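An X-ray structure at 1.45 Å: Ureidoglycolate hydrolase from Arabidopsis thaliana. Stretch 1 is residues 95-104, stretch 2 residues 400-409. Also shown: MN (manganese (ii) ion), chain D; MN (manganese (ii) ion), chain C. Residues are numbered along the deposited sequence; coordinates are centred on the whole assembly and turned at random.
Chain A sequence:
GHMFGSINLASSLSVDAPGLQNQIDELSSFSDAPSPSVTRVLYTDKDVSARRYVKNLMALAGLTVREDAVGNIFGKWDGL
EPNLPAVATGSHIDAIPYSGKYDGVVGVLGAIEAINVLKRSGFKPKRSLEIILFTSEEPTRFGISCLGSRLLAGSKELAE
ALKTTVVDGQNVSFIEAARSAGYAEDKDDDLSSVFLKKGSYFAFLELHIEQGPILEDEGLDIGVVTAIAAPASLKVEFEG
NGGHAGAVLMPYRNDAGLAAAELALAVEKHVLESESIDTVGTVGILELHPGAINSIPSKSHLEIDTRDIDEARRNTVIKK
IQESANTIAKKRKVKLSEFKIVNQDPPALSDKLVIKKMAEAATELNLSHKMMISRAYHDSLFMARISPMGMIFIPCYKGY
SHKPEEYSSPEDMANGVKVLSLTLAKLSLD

Stretch 1, residues 95-104: AIPYSGKYDG
Stretch 2 (400-409) YSHKPEEYSS

Stretch 1 starts as a strand at A95 and I96, then turns a corner at P97 and Y98. Y98 has phi/psi 58/52. S99 and G100 are extended, at -114/-165 and -99/-173. K101 and Y102 curl back, at -104/-3 and -112/-32, and G104 has positive phi. Stretch 2 has no regular helix or strand. H402 sits at 60/33, K403 at -163/158, and a type I turn runs from K403 to E406, closed by E406 N to K403 O at 3.1 Å.

The chains run in the same sense through the contact. S99 CA lies 4.0 Å from K403 CA, G100 CA 4.3 Å from P404 CA, and Y102 CA 6.8 Å from Y407 CA. G100 allows the close approach: an ideal CB there would lie 2.5 Å from E406 OE1, a clash.

E406 is fully extended (chi1 t, chi2 t). Its OE1 accepts hydrogen bonds from Y102 N (2.8 Å) and D103 N (2.9 Å), so one carboxylate oxygen serves two consecutive amides. Its OE2 accepts from S401 OG at 2.6 Å, within stretch 2. Water 2 donates to E406 OE2 (2.7 Å) and accepts from G100 N (2.9 Å). Water 3 links K101 N (2.9 Å) to E406 O (2.7 Å).

D103 (chi1 t) and H402 (chi1 m) share a manganese ion, chain D, through D103 OD2 at 2.2 Å and H402 NE2 at 2.3 Å. D103 OD1 binds the second manganese, chain C, at 2.2 Å, so the carboxylate bridges both metals. I96 (p, t) places CD1 over one face of the H402 ring, 3.5 Å from its centroid, a CH-pi contact.

Y102 (chi1 m) has S408 N over one ring face. Its ring meets Y407 (chi1 t) obliquely, with planes at 70°. Water 4 joins Y102 OH (2.7 Å) to S408 O (2.6 Å).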

# COMPACT_ATOMS: atom_id res chain seq x y z
N ALA A 95 -3.42 -18.98 -4.13
CA ALA A 95 -2.36 -18.76 -3.15
C ALA A 95 -2.32 -17.27 -2.82
O ALA A 95 -2.25 -16.43 -3.72
CB ALA A 95 -1.03 -19.18 -3.72
N ILE A 96 -2.35 -16.94 -1.54
CA ILE A 96 -2.23 -15.53 -1.13
C ILE A 96 -0.82 -15.00 -1.43
O ILE A 96 0.10 -15.77 -1.67
CB ILE A 96 -2.62 -15.30 0.35
CG1 ILE A 96 -1.55 -15.81 1.31
CG2 ILE A 96 -3.97 -15.93 0.65
CD1 ILE A 96 -1.88 -15.52 2.76
N PRO A 97 -0.66 -13.67 -1.46
CA PRO A 97 0.68 -13.15 -1.78
C PRO A 97 1.81 -13.70 -0.90
O PRO A 97 1.71 -13.71 0.33
CB PRO A 97 0.52 -11.64 -1.58
CG PRO A 97 -0.94 -11.39 -1.94
CD PRO A 97 -1.67 -12.59 -1.40
N TYR A 98 2.87 -14.17 -1.56
CA TYR A 98 4.09 -14.64 -0.89
C TYR A 98 3.81 -15.76 0.08
O TYR A 98 4.21 -15.73 1.25
CB TYR A 98 4.82 -13.47 -0.21
CG TYR A 98 5.38 -12.49 -1.20
CD1 TYR A 98 6.63 -12.69 -1.77
CD2 TYR A 98 4.65 -11.38 -1.60
CE1 TYR A 98 7.15 -11.81 -2.69
CE2 TYR A 98 5.16 -10.48 -2.52
CZ TYR A 98 6.41 -10.71 -3.07
OH TYR A 98 6.94 -9.82 -3.98
N SER A 99 3.13 -16.78 -0.43
CA SER A 99 2.80 -17.94 0.38
C SER A 99 3.53 -19.19 -0.14
O SER A 99 4.49 -19.07 -0.91
CB SER A 99 1.29 -18.14 0.43
OG SER A 99 0.73 -18.32 -0.87
N GLY A 100 3.09 -20.37 0.30
CA GLY A 100 3.78 -21.61 -0.01
C GLY A 100 3.16 -22.38 -1.16
O GLY A 100 2.23 -21.89 -1.81
N LYS A 101 3.66 -23.60 -1.39
CA LYS A 101 3.30 -24.43 -2.54
C LYS A 101 2.33 -25.57 -2.19
O LYS A 101 1.92 -26.32 -3.08
CB LYS A 101 4.56 -25.08 -3.15
CG LYS A 101 5.73 -24.15 -3.41
CD LYS A 101 6.88 -24.89 -4.13
CE LYS A 101 7.46 -26.05 -3.34
NZ LYS A 101 8.73 -26.56 -3.98
N TYR A 102 1.99 -25.72 -0.91
CA TYR A 102 1.28 -26.91 -0.43
C TYR A 102 -0.16 -26.65 0.01
O TYR A 102 -1.03 -27.52 -0.13
CB TYR A 102 2.08 -27.59 0.70
CG TYR A 102 3.45 -28.06 0.26
CD1 TYR A 102 3.65 -29.35 -0.22
CD2 TYR A 102 4.55 -27.20 0.33
CE1 TYR A 102 4.90 -29.77 -0.65
CE2 TYR A 102 5.80 -27.61 -0.09
CZ TYR A 102 5.96 -28.90 -0.57
OH TYR A 102 7.21 -29.32 -1.00
N ASP A 103 -0.40 -25.45 0.53
CA ASP A 103 -1.74 -25.06 0.96
C ASP A 103 -2.73 -25.20 -0.20
O ASP A 103 -2.51 -24.65 -1.28
CB ASP A 103 -1.68 -23.61 1.45
CG ASP A 103 -3.00 -23.08 1.89
OD1 ASP A 103 -3.91 -23.86 2.19
OD2 ASP A 103 -3.13 -21.85 1.95
N GLY A 104 -3.78 -25.99 0.00
CA GLY A 104 -4.77 -26.24 -1.05
C GLY A 104 -4.32 -27.24 -2.11
O GLY A 104 -5.03 -28.21 -2.43
N TYR A 400 4.44 -24.35 9.57
CA TYR A 400 4.49 -23.12 8.77
C TYR A 400 3.47 -23.15 7.64
O TYR A 400 3.34 -24.15 6.93
CB TYR A 400 5.86 -22.97 8.10
CG TYR A 400 7.07 -22.80 8.99
CD1 TYR A 400 7.02 -22.08 10.17
CD2 TYR A 400 8.28 -23.36 8.61
CE1 TYR A 400 8.17 -21.90 10.96
CE2 TYR A 400 9.42 -23.19 9.38
CZ TYR A 400 9.36 -22.47 10.54
OH TYR A 400 10.51 -22.33 11.30
N SER A 401 2.77 -22.04 7.44
CA SER A 401 1.89 -21.89 6.30
C SER A 401 1.71 -20.41 5.97
O SER A 401 2.03 -19.54 6.79
CB SER A 401 0.56 -22.60 6.55
OG SER A 401 -0.17 -22.76 5.35
N HIS A 402 1.22 -20.13 4.77
CA HIS A 402 1.09 -18.76 4.27
C HIS A 402 2.43 -18.03 4.21
O HIS A 402 2.51 -16.82 4.39
CB HIS A 402 0.06 -17.96 5.08
CG HIS A 402 -1.35 -18.28 4.74
ND1 HIS A 402 -2.43 -17.65 5.33
CD2 HIS A 402 -1.87 -19.17 3.86
CE1 HIS A 402 -3.55 -18.13 4.83
NE2 HIS A 402 -3.24 -19.05 3.93
N LYS A 403 3.47 -18.80 3.93
CA LYS A 403 4.82 -18.27 3.76
C LYS A 403 5.64 -19.35 3.04
O LYS A 403 5.27 -20.53 3.07
CB LYS A 403 5.45 -17.84 5.10
CG LYS A 403 5.47 -18.88 6.19
CD LYS A 403 6.02 -18.25 7.46
CE LYS A 403 5.94 -19.19 8.64
NZ LYS A 403 6.50 -18.51 9.85
N PRO A 404 6.74 -18.95 2.38
CA PRO A 404 7.46 -19.89 1.52
C PRO A 404 8.16 -21.04 2.26
O PRO A 404 8.58 -21.99 1.61
CB PRO A 404 8.49 -19.00 0.80
CG PRO A 404 8.60 -17.79 1.63
CD PRO A 404 7.23 -17.57 2.21
N GLU A 405 8.30 -20.92 3.58
CA GLU A 405 8.87 -21.99 4.40
C GLU A 405 7.94 -23.19 4.57
O GLU A 405 8.36 -24.24 5.07
CB GLU A 405 9.26 -21.44 5.78
CG GLU A 405 10.44 -20.47 5.76
CD GLU A 405 10.05 -19.01 5.58
OE1 GLU A 405 8.89 -18.68 5.24
OE2 GLU A 405 10.93 -18.15 5.80
N GLU A 406 6.68 -23.04 4.17
CA GLU A 406 5.71 -24.13 4.18
C GLU A 406 6.27 -25.38 3.49
O GLU A 406 6.82 -25.29 2.40
CB GLU A 406 4.44 -23.66 3.46
CG GLU A 406 3.28 -24.65 3.45
CD GLU A 406 2.12 -24.06 2.69
OE1 GLU A 406 2.06 -24.28 1.47
OE2 GLU A 406 1.31 -23.32 3.31
N TYR A 407 6.14 -26.53 4.13
CA TYR A 407 6.67 -27.77 3.56
C TYR A 407 5.96 -28.99 4.11
O TYR A 407 5.75 -29.10 5.33
CB TYR A 407 8.17 -27.89 3.85
CG TYR A 407 8.80 -29.14 3.28
CD1 TYR A 407 9.22 -29.18 1.96
CD2 TYR A 407 8.97 -30.29 4.06
CE1 TYR A 407 9.80 -30.32 1.42
CE2 TYR A 407 9.54 -31.44 3.53
CZ TYR A 407 9.95 -31.44 2.21
OH TYR A 407 10.50 -32.59 1.68
N SER A 408 5.59 -29.91 3.23
CA SER A 408 5.18 -31.26 3.62
C SER A 408 5.99 -32.24 2.77
O SER A 408 6.21 -32.00 1.58
CB SER A 408 3.68 -31.44 3.42
OG SER A 408 3.25 -32.67 3.98
N SER A 409 6.47 -33.33 3.36
CA SER A 409 7.36 -34.24 2.64
C SER A 409 6.60 -35.09 1.64
O SER A 409 5.38 -35.25 1.74
CB SER A 409 8.10 -35.15 3.63
OG SER A 409 7.20 -36.07 4.22
MN MN D . -4.65 -20.61 2.97
MN MN C . -6.09 -24.03 2.25
O HOH W 1 1.46 -14.74 2.90
O HOH W 2 0.76 -21.08 1.96
O HOH W 3 6.10 -24.04 0.06
O HOH W 4 7.74 -31.89 -0.50
O HOH W 5 -8.22 -24.62 2.57
O HOH W 6 -6.31 -21.82 2.38
O HOH W 7 -6.37 -23.57 4.67
O HOH W 8 -4.77 -21.33 4.65